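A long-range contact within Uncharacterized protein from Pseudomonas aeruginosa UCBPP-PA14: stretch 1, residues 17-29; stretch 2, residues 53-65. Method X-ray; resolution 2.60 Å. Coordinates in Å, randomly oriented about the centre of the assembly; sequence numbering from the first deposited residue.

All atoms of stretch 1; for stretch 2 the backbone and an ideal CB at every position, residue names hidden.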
# COMPACT_ATOMS: atom_id res chain seq x y z
N ALA A 17 -15.12 11.42 2.58
CA ALA A 17 -14.54 10.80 1.39
C ALA A 17 -13.37 11.61 0.83
O ALA A 17 -13.55 12.45 -0.05
CB ALA A 17 -15.61 10.60 0.32
N SER A 18 -12.18 11.34 1.35
CA SER A 18 -10.98 12.10 1.02
C SER A 18 -9.96 11.25 0.28
O SER A 18 -10.08 10.03 0.22
CB SER A 18 -10.34 12.63 2.31
OG SER A 18 -10.04 11.55 3.17
N SER A 19 -8.94 11.91 -0.26
CA SER A 19 -7.90 11.23 -1.03
C SER A 19 -7.18 10.19 -0.19
O SER A 19 -6.55 9.28 -0.71
CB SER A 19 -6.88 12.23 -1.57
OG SER A 19 -6.18 12.86 -0.51
N SER A 20 -7.28 10.34 1.13
CA SER A 20 -6.65 9.41 2.05
C SER A 20 -7.28 8.02 1.96
O SER A 20 -6.59 7.02 2.02
CB SER A 20 -6.74 9.95 3.47
OG SER A 20 -5.90 9.21 4.33
N LEU A 21 -8.60 7.96 1.83
CA LEU A 21 -9.30 6.69 1.66
C LEU A 21 -8.77 5.92 0.46
O LEU A 21 -8.66 4.70 0.49
CB LEU A 21 -10.80 6.91 1.47
CG LEU A 21 -11.68 6.94 2.73
CD1 LEU A 21 -13.09 7.40 2.38
CD2 LEU A 21 -11.70 5.57 3.41
N TYR A 22 -8.46 6.65 -0.60
CA TYR A 22 -8.04 6.04 -1.86
C TYR A 22 -6.58 5.64 -1.84
O TYR A 22 -6.19 4.66 -2.47
CB TYR A 22 -8.31 7.00 -3.02
CG TYR A 22 -9.78 7.19 -3.29
CD1 TYR A 22 -10.44 8.35 -2.92
CD2 TYR A 22 -10.52 6.19 -3.91
CE1 TYR A 22 -11.78 8.52 -3.17
CE2 TYR A 22 -11.87 6.35 -4.16
CZ TYR A 22 -12.49 7.52 -3.79
OH TYR A 22 -13.84 7.67 -4.04
N ARG A 23 -5.78 6.40 -1.12
CA ARG A 23 -4.39 6.05 -0.95
C ARG A 23 -4.28 4.80 -0.07
O ARG A 23 -3.64 3.82 -0.46
CB ARG A 23 -3.61 7.23 -0.36
CG ARG A 23 -3.41 8.38 -1.35
CD ARG A 23 -2.09 8.29 -2.10
NE ARG A 23 -1.64 6.91 -2.28
CZ ARG A 23 -0.61 6.36 -1.65
NH1 ARG A 23 0.11 7.07 -0.78
NH2 ARG A 23 -0.28 5.09 -1.89
N GLU A 24 -4.92 4.83 1.10
CA GLU A 24 -4.88 3.69 2.01
C GLU A 24 -5.38 2.39 1.37
O GLU A 24 -4.88 1.30 1.67
CB GLU A 24 -5.71 3.97 3.25
CG GLU A 24 -5.10 4.96 4.21
CD GLU A 24 -6.09 5.38 5.29
OE1 GLU A 24 -7.16 4.73 5.39
OE2 GLU A 24 -5.80 6.34 6.04
N SER A 25 -6.36 2.50 0.48
CA SER A 25 -6.95 1.34 -0.17
C SER A 25 -6.20 0.94 -1.42
O SER A 25 -6.65 0.04 -2.14
CB SER A 25 -8.41 1.60 -0.52
OG SER A 25 -9.22 1.57 0.64
N GLY A 26 -5.09 1.60 -1.70
CA GLY A 26 -4.27 1.29 -2.87
C GLY A 26 -5.05 1.40 -4.16
O GLY A 26 -4.82 0.66 -5.12
N ILE A 27 -5.99 2.34 -4.20
CA ILE A 27 -6.77 2.57 -5.41
C ILE A 27 -6.02 3.55 -6.30
O ILE A 27 -6.05 3.45 -7.53
CB ILE A 27 -8.17 3.12 -5.06
CG1 ILE A 27 -8.93 2.10 -4.23
CG2 ILE A 27 -8.97 3.41 -6.33
CD1 ILE A 27 -9.19 0.79 -4.96
N ILE A 28 -5.33 4.49 -5.65
CA ILE A 28 -4.57 5.54 -6.32
C ILE A 28 -3.16 5.61 -5.71
O ILE A 28 -3.00 5.80 -4.51
CB ILE A 28 -5.26 6.90 -6.11
CG1 ILE A 28 -6.73 6.82 -6.49
CG2 ILE A 28 -4.57 7.98 -6.91
CD1 ILE A 28 -7.37 8.15 -6.83
N SER A 29 -2.14 5.45 -6.54
CA SER A 29 -0.77 5.49 -6.03
C SER A 29 -0.37 6.92 -5.66
O SER A 29 -1.03 7.88 -6.06
CB SER A 29 0.21 4.92 -7.05
OG SER A 29 0.32 5.78 -8.17
N UNK A 53 -18.45 6.45 -10.14
CA UNK A 53 -17.47 5.62 -10.83
C UNK A 53 -16.30 5.31 -9.93
O UNK A 53 -15.98 4.16 -9.69
CB UNK A 53 -16.98 6.31 -12.11
N UNK A 54 -15.67 6.35 -9.40
CA UNK A 54 -14.50 6.15 -8.56
C UNK A 54 -14.88 5.44 -7.27
O UNK A 54 -14.09 4.70 -6.70
CB UNK A 54 -13.83 7.49 -8.25
N UNK A 55 -16.10 5.67 -6.80
CA UNK A 55 -16.59 5.01 -5.59
C UNK A 55 -16.76 3.51 -5.81
O UNK A 55 -16.53 2.71 -4.91
CB UNK A 55 -17.92 5.63 -5.15
N UNK A 56 -17.17 3.15 -7.02
CA UNK A 56 -17.36 1.77 -7.42
C UNK A 56 -16.01 1.07 -7.45
O UNK A 56 -15.85 -0.03 -6.93
CB UNK A 56 -18.05 1.68 -8.78
N UNK A 57 -15.02 1.72 -8.06
CA UNK A 57 -13.68 1.16 -8.11
C UNK A 57 -13.10 1.00 -6.71
O UNK A 57 -12.47 -0.01 -6.42
CB UNK A 57 -12.77 2.04 -8.96
N UNK A 58 -13.33 1.98 -5.84
CA UNK A 58 -12.86 1.87 -4.46
C UNK A 58 -13.43 0.62 -3.77
O UNK A 58 -12.67 -0.23 -3.28
CB UNK A 58 -13.24 3.13 -3.67
N UNK A 59 -14.75 0.51 -3.76
CA UNK A 59 -15.43 -0.62 -3.14
C UNK A 59 -14.94 -1.97 -3.69
O UNK A 59 -14.92 -2.97 -2.97
CB UNK A 59 -16.94 -0.49 -3.35
N UNK A 60 -14.55 -1.99 -4.95
CA UNK A 60 -14.19 -3.24 -5.60
C UNK A 60 -12.69 -3.50 -5.53
O UNK A 60 -12.22 -4.58 -5.88
CB UNK A 60 -14.65 -3.23 -7.06
N UNK A 61 -11.93 -2.50 -5.08
CA UNK A 61 -10.49 -2.61 -5.00
C UNK A 61 -9.80 -2.51 -6.34
O UNK A 61 -8.70 -3.03 -6.53
CB UNK A 61 -10.11 -3.93 -4.33
N UNK A 62 -10.43 -1.81 -7.29
CA UNK A 62 -9.91 -1.75 -8.65
C UNK A 62 -8.98 -0.55 -8.92
O UNK A 62 -9.41 0.50 -9.39
CB UNK A 62 -11.08 -1.71 -9.63
N UNK A 63 -7.70 -0.75 -8.64
CA UNK A 63 -6.68 0.28 -8.78
C UNK A 63 -6.66 0.95 -10.15
O UNK A 63 -6.83 0.28 -11.16
CB UNK A 63 -5.30 -0.33 -8.50
N UNK A 64 -6.41 2.25 -10.18
CA UNK A 64 -6.34 2.98 -11.44
C UNK A 64 -5.05 2.68 -12.20
O UNK A 64 -4.01 2.42 -11.60
CB UNK A 64 -6.45 4.48 -11.18
N UNK A 65 -5.13 2.72 -13.53
CA UNK A 65 -3.95 2.56 -14.37
C UNK A 65 -3.75 3.80 -15.23
O UNK A 65 -4.40 4.81 -15.00
CB UNK A 65 -4.07 1.31 -15.25

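Position 53 opens the helical part of stretch 2, and its ideal CB has nothing of stretch 1 within 5.5 Å. Stretch 1 therefore sets no demand, and many residues would fit; the deposited one is Trp 53, which makes no contact across the pair.

Position 54 is different. Its CA-to-CB bond points toward stretch 1, and the ideal CB lies 4.2 Å from Tyr 22 OH, beside the aromatic ring and with the aliphatic ends of Ile 27 and Ile 28 further on. A medium-sized apolar side chain such as Leu, Ile or Met would suit. It is Leu 54, with chi1 t and chi2 p. Its CD2 sits over one face of the Tyr 22 ring, 4.2 Å from the centroid in a CH-pi contact, while Leu 54 CG comes within 3.7 Å of Tyr 22 CE2.

At position 55 the CA-to-CB bond points away, so a short side chain would contribute little, but a long flexible one could curl back toward the tyrosine hydroxyl and Ala 17. Gln, Glu, Lys or Met could do so. Gln 55 does, its two m rotamers bringing NE2 to 3.3 Å from Tyr 22 OH, at the ring edge. The angle is too poor for a hydrogen bond, so this is packing between polar groups.

Position 56 is out of reach, open to many residue types, and is Gln 56. Position 57 points sideways, its ideal CB 4.8 Å from Ile 27 CG2; a long chain leading elsewhere is acceptable. Arg 57 uses its guanidinium within its own stretch, NE donating to the carbonyl O of position 62 at 2.7 Å and so bracing the turn that follows the helix.

At position 58 the CA-to-CB bond points sideways along the most crowded surface: its ideal CB is 3.5 Å from Tyr 22 CE2 and 4.5 Å from Ile 27 CG1. A branched or flexible apolar chain is expected, Leu or Met above all. Leu 58 places CD1 3.5 Å from Ile 27 CG1 and 3.6 Å from Ser 25 CB, filling the space between the two.

Positions 59 and 60 point away and could be almost anything compatible with a helix; they are Ala 59 and Arg 60. Position 61 has phi 75°, which by itself favours glycine, although Asn is also tolerated there. Gly 61 ends the helix in a Schellman motif, and Ile 27 CD1 rests 3.6 Å from its C atom.

Position 62 points away, leaving its choice free of stretch 1; it is Leu 62. At position 63 the ideal CB is 3.6 Å from Gly 26 O, so a small side chain is comfortable, and Ala 63 fits.

Position 64 offers a backbone donor, whatever its side chain: N bonds to Ile 27 O at 2.9 Å, nearly straight at 172°. An apolar chain could reach Ile 28, and Leu 64 CD1 lies 3.9 Å from Ile 28 CD1. Position 65, pointing away at an N-cap, would suit Ser, Asp or Gly; it is Gly 65.

Stretch 2, residues 53-65: WLQQRLARGLALG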
# COMPACT_ATOMS: atom_id res chain seq x y z
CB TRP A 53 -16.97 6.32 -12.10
CG TRP A 53 -15.88 5.59 -12.82
CD1 TRP A 53 -16.01 4.47 -13.58
CD2 TRP A 53 -14.49 5.95 -12.86
NE1 TRP A 53 -14.79 4.09 -14.09
CE2 TRP A 53 -13.84 4.98 -13.66
CE3 TRP A 53 -13.73 6.98 -12.29
CZ2 TRP A 53 -12.47 5.02 -13.91
CZ3 TRP A 53 -12.37 7.01 -12.54
CH2 TRP A 53 -11.75 6.04 -13.35
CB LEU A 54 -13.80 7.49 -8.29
CG LEU A 54 -12.42 7.38 -7.62
CD1 LEU A 54 -11.52 6.40 -8.37
CD2 LEU A 54 -11.75 8.74 -7.51
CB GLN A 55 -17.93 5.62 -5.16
CG GLN A 55 -17.84 7.05 -4.66
CD GLN A 55 -17.22 7.13 -3.29
OE1 GLN A 55 -17.10 6.13 -2.57
NE2 GLN A 55 -16.81 8.34 -2.90
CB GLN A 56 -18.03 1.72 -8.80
CG GLN A 56 -18.18 0.34 -9.44
CD GLN A 56 -19.10 0.38 -10.67
OE1 GLN A 56 -20.31 0.58 -10.55
NE2 GLN A 56 -18.52 0.18 -11.85
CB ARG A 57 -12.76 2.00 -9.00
CG ARG A 57 -13.17 1.92 -10.46
CD ARG A 57 -12.10 2.44 -11.38
NE ARG A 57 -10.95 1.53 -11.42
CZ ARG A 57 -10.56 0.84 -12.49
NH1 ARG A 57 -11.23 0.94 -13.63
NH2 ARG A 57 -9.50 0.05 -12.41
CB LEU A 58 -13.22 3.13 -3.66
CG LEU A 58 -12.91 3.10 -2.16
CD1 LEU A 58 -11.46 2.80 -1.90
CD2 LEU A 58 -13.29 4.43 -1.50
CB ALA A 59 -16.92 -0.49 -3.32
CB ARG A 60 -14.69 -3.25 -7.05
CG ARG A 60 -16.22 -3.12 -7.13
CD ARG A 60 -16.73 -3.08 -8.56
NE ARG A 60 -18.20 -3.09 -8.60
CZ ARG A 60 -18.91 -3.06 -9.72
NH1 ARG A 60 -18.30 -3.02 -10.89
NH2 ARG A 60 -20.24 -3.08 -9.67
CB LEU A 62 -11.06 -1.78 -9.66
CG LEU A 62 -11.93 -3.05 -9.59
CD1 LEU A 62 -13.10 -2.97 -10.55
CD2 LEU A 62 -11.10 -4.28 -9.88
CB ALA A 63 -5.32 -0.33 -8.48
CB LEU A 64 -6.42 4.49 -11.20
CG LEU A 64 -7.54 5.00 -10.29
CD1 LEU A 64 -7.58 6.51 -10.35
CD2 LEU A 64 -8.88 4.43 -10.72
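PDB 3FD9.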